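Local coordinates for protein cyclic UMP-AMP synthase (Rhodothermus marinus SG0.5JP17-172, PDB 6E0K) that makes the cyclic dinucleotide 3',3'-cUAMP from UTP and ATP as the second messenger of a CBASS antiphage defence system, at residues 178-192 with 219-231. Sequence-based numbering, arbitrary orientation.
Sequences KNQQTNEWYKPTIRM and LYNVPDSKFGGTF
Lys178 NZ is gripped by three oxygens of 219-231: it forms a 2.7 Å salt bridge with Asp224 OD1, an equally short bond to Val222 O, nearly in line with that carbonyl, and a weak one to Tyr220 O. The case illustrates how a buried ammonium can staple a loop to a helix end, since the carboxylate would balance its charge while the carbonyl oxygens take its other N-H groups. Extended through chi3, the lysine lays CD 3.4 Å above the centre of the Tyr186 ring, whose opposite face takes Ile190 CD1; a bend at chi4 (74°) then turns NZ to its oxygens. The Tyr186 edge in turn meets the face of Phe227 in a T-shaped pair (planes at 86°), while Thr189 CG2 abuts the Phe227 edge 3.6 Å from CE2. Beyond, Gly228 CA makes a CH-pi contact 3.5 Å from the centroid of the five-membered Trp185 ring, and Trp185 CZ3 stands 3.5 Å above the middle of the Phe231 ring. Pro188 CB borders that ring at its edge, with Met192 SD approaching obliquely. A Schellman motif with Asn183 at C-prime ends helix 168-181, and the chain turns into helix 186-202, which carries the ATP-binding Lys194; the loop after helix 212-220 packs into this corner. Gln253 bonds Tyr186 OH, helix 231-244 meets Thr189 and Leu219, and helix 5-11 flanks Phe231 and Met192.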
loop_
_atom_site.group_PDB
_atom_site.type_symbol
_atom_site.label_atom_id
_atom_site.label_comp_id
_atom_site.label_asym_id
_atom_site.label_seq_id
_atom_site.Cartn_x
_atom_site.Cartn_y
_atom_site.Cartn_z
ATOM N N LYS A 178 10.290 10.806 0.478
ATOM C CA LYS A 178 10.763 10.857 -0.897
ATOM C C LYS A 178 10.043 11.952 -1.672
ATOM O O LYS A 178 10.654 12.643 -2.496
ATOM C CB LYS A 178 10.568 9.496 -1.572
ATOM C CG LYS A 178 11.216 9.409 -2.941
ATOM C CD LYS A 178 11.055 8.005 -3.518
ATOM C CE LYS A 178 11.818 7.854 -4.829
ATOM N NZ LYS A 178 13.309 7.763 -4.560
ATOM N N ASN A 179 8.749 12.151 -1.398
ATOM C CA ASN A 179 8.037 13.217 -2.098
ATOM C C ASN A 179 8.604 14.582 -1.730
ATOM O O ASN A 179 8.749 15.449 -2.595
ATOM C CB ASN A 179 6.532 13.164 -1.798
ATOM C CG ASN A 179 5.704 13.854 -2.876
ATOM O OD1 ASN A 179 5.891 13.596 -4.060
ATOM N ND2 ASN A 179 4.807 14.757 -2.467
ATOM N N GLN A 180 8.934 14.793 -0.452
ATOM C CA GLN A 180 9.535 16.061 -0.049
ATOM C C GLN A 180 10.856 16.285 -0.759
ATOM O O GLN A 180 11.132 17.389 -1.248
ATOM C CB GLN A 180 9.732 16.100 1.469
ATOM C CG GLN A 180 8.441 16.004 2.254
ATOM C CD GLN A 180 7.487 17.132 1.931
ATOM O OE1 GLN A 180 6.544 16.970 1.154
ATOM N NE2 GLN A 180 7.727 18.284 2.524
ATOM N N GLN A 181 11.670 15.234 -0.868
ATOM C CA GLN A 181 13.020 15.363 -1.399
ATOM C C GLN A 181 13.074 15.418 -2.924
ATOM O O GLN A 181 14.111 15.794 -3.485
ATOM C CB GLN A 181 13.859 14.203 -0.872
ATOM C CG GLN A 181 14.106 14.346 0.617
ATOM C CD GLN A 181 15.434 14.984 0.864
ATOM O OE1 GLN A 181 16.447 14.296 0.926
ATOM N NE2 GLN A 181 15.454 16.316 0.941
ATOM N N THR A 182 11.985 15.076 -3.609
ATOM C CA THR A 182 11.876 15.230 -5.053
ATOM C C THR A 182 11.076 16.462 -5.442
ATOM O O THR A 182 10.523 16.498 -6.542
ATOM C CB THR A 182 11.219 13.998 -5.680
ATOM O OG1 THR A 182 9.949 13.773 -5.052
ATOM C CG2 THR A 182 12.093 12.766 -5.518
ATOM N N ASN A 183 11.005 17.467 -4.564
ATOM C CA ASN A 183 10.218 18.674 -4.818
ATOM C C ASN A 183 8.807 18.328 -5.278
ATOM O O ASN A 183 8.253 18.960 -6.180
ATOM C CB ASN A 183 10.920 19.595 -5.810
ATOM C CG ASN A 183 12.228 20.128 -5.259
ATOM O OD1 ASN A 183 13.308 19.619 -5.573
ATOM N ND2 ASN A 183 12.134 21.134 -4.400
ATOM N N GLU A 184 8.236 17.299 -4.648
ATOM C CA GLU A 184 6.842 16.897 -4.778
ATOM C C GLU A 184 6.538 16.256 -6.126
ATOM O O GLU A 184 5.378 16.194 -6.541
ATOM C CB GLU A 184 5.903 18.077 -4.479
ATOM C CG GLU A 184 6.147 18.609 -3.063
ATOM C CD GLU A 184 5.294 19.811 -2.703
ATOM O OE1 GLU A 184 5.555 20.909 -3.229
ATOM O OE2 GLU A 184 4.368 19.648 -1.886
ATOM N N TRP A 185 7.556 15.718 -6.798
ATOM C CA TRP A 185 7.355 15.018 -8.057
ATOM C C TRP A 185 7.100 13.526 -7.893
ATOM O O TRP A 185 6.586 12.898 -8.824
ATOM C CB TRP A 185 8.573 15.199 -8.967
ATOM C CG TRP A 185 8.562 16.504 -9.717
ATOM C CD1 TRP A 185 9.001 17.720 -9.264
ATOM C CD2 TRP A 185 8.065 16.724 -11.038
ATOM N NE1 TRP A 185 8.825 18.679 -10.236
ATOM C CE2 TRP A 185 8.254 18.092 -11.335
ATOM C CE3 TRP A 185 7.494 15.895 -12.008
ATOM C CZ2 TRP A 185 7.878 18.649 -12.552
ATOM C CZ3 TRP A 185 7.131 16.450 -13.223
ATOM C CH2 TRP A 185 7.326 17.814 -13.485
ATOM N N TYR A 186 7.466 12.941 -6.749
ATOM C CA TYR A 186 7.375 11.489 -6.614
ATOM C C TYR A 186 5.934 10.992 -6.737
ATOM O O TYR A 186 5.650 10.077 -7.516
ATOM C CB TYR A 186 8.000 11.057 -5.282
ATOM C CG TYR A 186 7.907 9.573 -4.993
ATOM C CD1 TYR A 186 8.380 8.635 -5.913
ATOM C CD2 TYR A 186 7.368 9.102 -3.795
ATOM C CE1 TYR A 186 8.303 7.284 -5.650
ATOM C CE2 TYR A 186 7.283 7.750 -3.528
ATOM C CZ TYR A 186 7.760 6.842 -4.469
ATOM O OH TYR A 186 7.659 5.500 -4.191
ATOM N N LYS A 187 5.006 11.587 -5.998
ATOM C CA LYS A 187 3.645 11.052 -6.040
ATOM C C LYS A 187 2.966 11.319 -7.385
ATOM O O LYS A 187 2.312 10.414 -7.915
ATOM C CB LYS A 187 2.806 11.610 -4.881
ATOM C CG LYS A 187 3.378 11.254 -3.521
ATOM C CD LYS A 187 3.554 9.766 -3.346
ATOM C CE LYS A 187 4.043 9.445 -1.938
ATOM N NZ LYS A 187 3.096 9.942 -0.893
ATOM N N PRO A 188 3.081 12.515 -7.985
ATOM C CA PRO A 188 2.539 12.671 -9.347
ATOM C C PRO A 188 3.133 11.685 -10.329
ATOM O O PRO A 188 2.437 11.245 -11.253
ATOM C CB PRO A 188 2.897 14.120 -9.719
ATOM C CG PRO A 188 3.013 14.829 -8.383
ATOM C CD PRO A 188 3.582 13.793 -7.440
ATOM N N THR A 189 4.406 11.324 -10.158
ATOM C CA THR A 189 5.022 10.376 -11.078
ATOM C C THR A 189 4.425 8.985 -10.904
ATOM O O THR A 189 4.158 8.292 -11.894
ATOM C CB THR A 189 6.542 10.361 -10.875
ATOM O OG1 THR A 189 7.064 11.655 -11.219
ATOM C CG2 THR A 189 7.197 9.322 -11.788
ATOM N N ILE A 190 4.200 8.558 -9.658
ATOM C CA ILE A 190 3.510 7.293 -9.426
ATOM C C ILE A 190 2.165 7.291 -10.131
ATOM O O ILE A 190 1.796 6.324 -10.809
ATOM C CB ILE A 190 3.332 7.037 -7.923
ATOM C CG1 ILE A 190 4.680 6.747 -7.258
ATOM C CG2 ILE A 190 2.374 5.873 -7.701
ATOM C CD1 ILE A 190 4.545 6.699 -5.730
ATOM N N ARG A 191 1.412 8.381 -9.985
ATOM C CA ARG A 191 0.083 8.417 -10.584
ATOM C C ARG A 191 0.165 8.395 -12.101
ATOM O O ARG A 191 -0.643 7.727 -12.755
ATOM C CB ARG A 191 -0.687 9.646 -10.094
ATOM C CG ARG A 191 -0.897 9.599 -8.570
ATOM C CD ARG A 191 -1.868 10.673 -8.082
ATOM N NE ARG A 191 -1.458 12.010 -8.508
ATOM C CZ ARG A 191 -0.886 12.923 -7.722
ATOM N NH1 ARG A 191 -0.672 12.685 -6.433
ATOM N NH2 ARG A 191 -0.546 14.106 -8.243
ATOM N N MET A 192 1.136 9.115 -12.670
ATOM C CA MET A 192 1.363 9.078 -14.114
ATOM C C MET A 192 1.565 7.649 -14.601
ATOM O O MET A 192 0.927 7.214 -15.563
ATOM C CB MET A 192 2.574 9.932 -14.470
ATOM C CG MET A 192 2.905 9.891 -15.969
ATOM S SD MET A 192 4.503 10.636 -16.337
ATOM C CE MET A 192 5.635 9.445 -15.605
ATOM N N LEU A 219 9.041 2.157 -7.983
ATOM C CA LEU A 219 9.447 3.546 -8.177
ATOM C C LEU A 219 10.169 4.112 -6.961
ATOM O O LEU A 219 11.022 5.005 -7.107
ATOM C CB LEU A 219 8.209 4.385 -8.508
ATOM C CG LEU A 219 7.587 3.991 -9.854
ATOM C CD1 LEU A 219 6.207 4.636 -10.036
ATOM C CD2 LEU A 219 8.500 4.339 -11.036
ATOM N N TYR A 220 9.856 3.611 -5.765
ATOM C CA TYR A 220 10.545 4.079 -4.569
ATOM C C TYR A 220 12.048 3.854 -4.664
ATOM O O TYR A 220 12.835 4.630 -4.104
ATOM C CB TYR A 220 9.980 3.376 -3.334
ATOM C CG TYR A 220 10.628 3.859 -2.067
ATOM C CD1 TYR A 220 10.253 5.066 -1.497
ATOM C CD2 TYR A 220 11.625 3.118 -1.456
ATOM C CE1 TYR A 220 10.850 5.522 -0.346
ATOM C CE2 TYR A 220 12.231 3.572 -0.300
ATOM C CZ TYR A 220 11.837 4.765 0.244
ATOM O OH TYR A 220 12.438 5.223 1.396
ATOM N N ASN A 221 12.463 2.816 -5.384
ATOM C CA ASN A 221 13.877 2.481 -5.490
ATOM C C ASN A 221 14.641 3.335 -6.492
ATOM O O ASN A 221 15.879 3.234 -6.546
ATOM C CB ASN A 221 14.012 1.008 -5.856
ATOM C CG ASN A 221 13.812 0.111 -4.667
ATOM O OD1 ASN A 221 14.766 -0.177 -3.957
ATOM N ND2 ASN A 221 12.570 -0.304 -4.411
ATOM N N VAL A 222 13.951 4.175 -7.248
ATOM C CA VAL A 222 14.590 4.987 -8.285
ATOM C C VAL A 222 15.221 6.213 -7.632
ATOM O O VAL A 222 14.577 6.844 -6.779
ATOM C CB VAL A 222 13.558 5.398 -9.329
ATOM C CG1 VAL A 222 14.184 6.291 -10.399
ATOM C CG2 VAL A 222 12.918 4.172 -9.967
ATOM N N PRO A 223 16.453 6.589 -7.998
ATOM C CA PRO A 223 17.086 7.764 -7.381
ATOM C C PRO A 223 16.232 9.014 -7.525
ATOM O O PRO A 223 15.536 9.201 -8.523
ATOM C CB PRO A 223 18.405 7.904 -8.150
ATOM C CG PRO A 223 18.709 6.514 -8.633
ATOM C CD PRO A 223 17.356 5.921 -8.961
ATOM N N ASP A 224 16.293 9.878 -6.498
ATOM C CA ASP A 224 15.473 11.089 -6.489
ATOM C C ASP A 224 15.749 11.975 -7.700
ATOM O O ASP A 224 14.850 12.695 -8.157
ATOM C CB ASP A 224 15.709 11.883 -5.195
ATOM C CG ASP A 224 15.161 11.186 -3.971
ATOM O OD1 ASP A 224 14.375 10.222 -4.130
ATOM O OD2 ASP A 224 15.512 11.599 -2.842
ATOM N N SER A 225 16.980 11.933 -8.229
ATOM C CA SER A 225 17.374 12.766 -9.363
ATOM C C SER A 225 16.558 12.490 -10.620
ATOM O O SER A 225 16.538 13.331 -11.526
ATOM C CB SER A 225 18.855 12.555 -9.667
ATOM O OG SER A 225 19.149 11.163 -9.770
ATOM N N LYS A 226 15.900 11.333 -10.710
ATOM C CA LYS A 226 15.121 11.007 -11.900
ATOM C C LYS A 226 13.753 11.674 -11.913
ATOM O O LYS A 226 13.095 11.693 -12.962
ATOM C CB LYS A 226 14.960 9.483 -12.014
ATOM C CG LYS A 226 16.292 8.722 -11.922
ATOM C CD LYS A 226 17.284 9.207 -12.959
ATOM C CE LYS A 226 18.601 8.456 -12.843
ATOM N NZ LYS A 226 19.562 8.964 -13.850
ATOM N N PHE A 227 13.314 12.246 -10.793
ATOM C CA PHE A 227 11.973 12.809 -10.683
ATOM C C PHE A 227 12.070 14.326 -10.756
ATOM O O PHE A 227 12.638 14.952 -9.853
ATOM C CB PHE A 227 11.320 12.394 -9.361
ATOM C CG PHE A 227 11.173 10.910 -9.186
ATOM C CD1 PHE A 227 12.204 10.150 -8.650
ATOM C CD2 PHE A 227 9.985 10.274 -9.523
ATOM C CE1 PHE A 227 12.059 8.779 -8.491
ATOM C CE2 PHE A 227 9.840 8.915 -9.372
ATOM C CZ PHE A 227 10.872 8.160 -8.841
ATOM N N GLY A 228 11.512 14.924 -11.792
ATOM C CA GLY A 228 11.493 16.377 -11.835
ATOM C C GLY A 228 11.615 16.908 -13.249
ATOM O O GLY A 228 11.727 16.161 -14.215
ATOM N N GLY A 229 11.586 18.238 -13.342
ATOM C CA GLY A 229 11.725 18.913 -14.620
ATOM C C GLY A 229 10.441 18.968 -15.420
ATOM O O GLY A 229 9.727 19.978 -15.424
ATOM N N THR A 230 10.155 17.885 -16.133
ATOM C CA THR A 230 8.904 17.722 -16.852
ATOM C C THR A 230 8.469 16.280 -16.693
ATOM O O THR A 230 9.261 15.413 -16.314
ATOM C CB THR A 230 9.028 18.046 -18.347
ATOM O OG1 THR A 230 9.910 17.105 -18.974
ATOM C CG2 THR A 230 9.556 19.454 -18.568
ATOM N N PHE A 231 7.209 16.007 -17.026
ATOM C CA PHE A 231 6.780 14.618 -16.974
ATOM C C PHE A 231 7.435 13.791 -18.071
ATOM O O PHE A 231 7.697 12.608 -17.859
ATOM C CB PHE A 231 5.255 14.531 -17.018
ATOM C CG PHE A 231 4.620 14.917 -15.720
ATOM C CD1 PHE A 231 4.680 14.054 -14.636
ATOM C CD2 PHE A 231 4.010 16.146 -15.564
ATOM C CE1 PHE A 231 4.121 14.398 -13.414
ATOM C CE2 PHE A 231 3.454 16.506 -14.340
ATOM C CZ PHE A 231 3.503 15.635 -13.269
HETATM O O HOH W 1 12.669 17.424 -8.558
#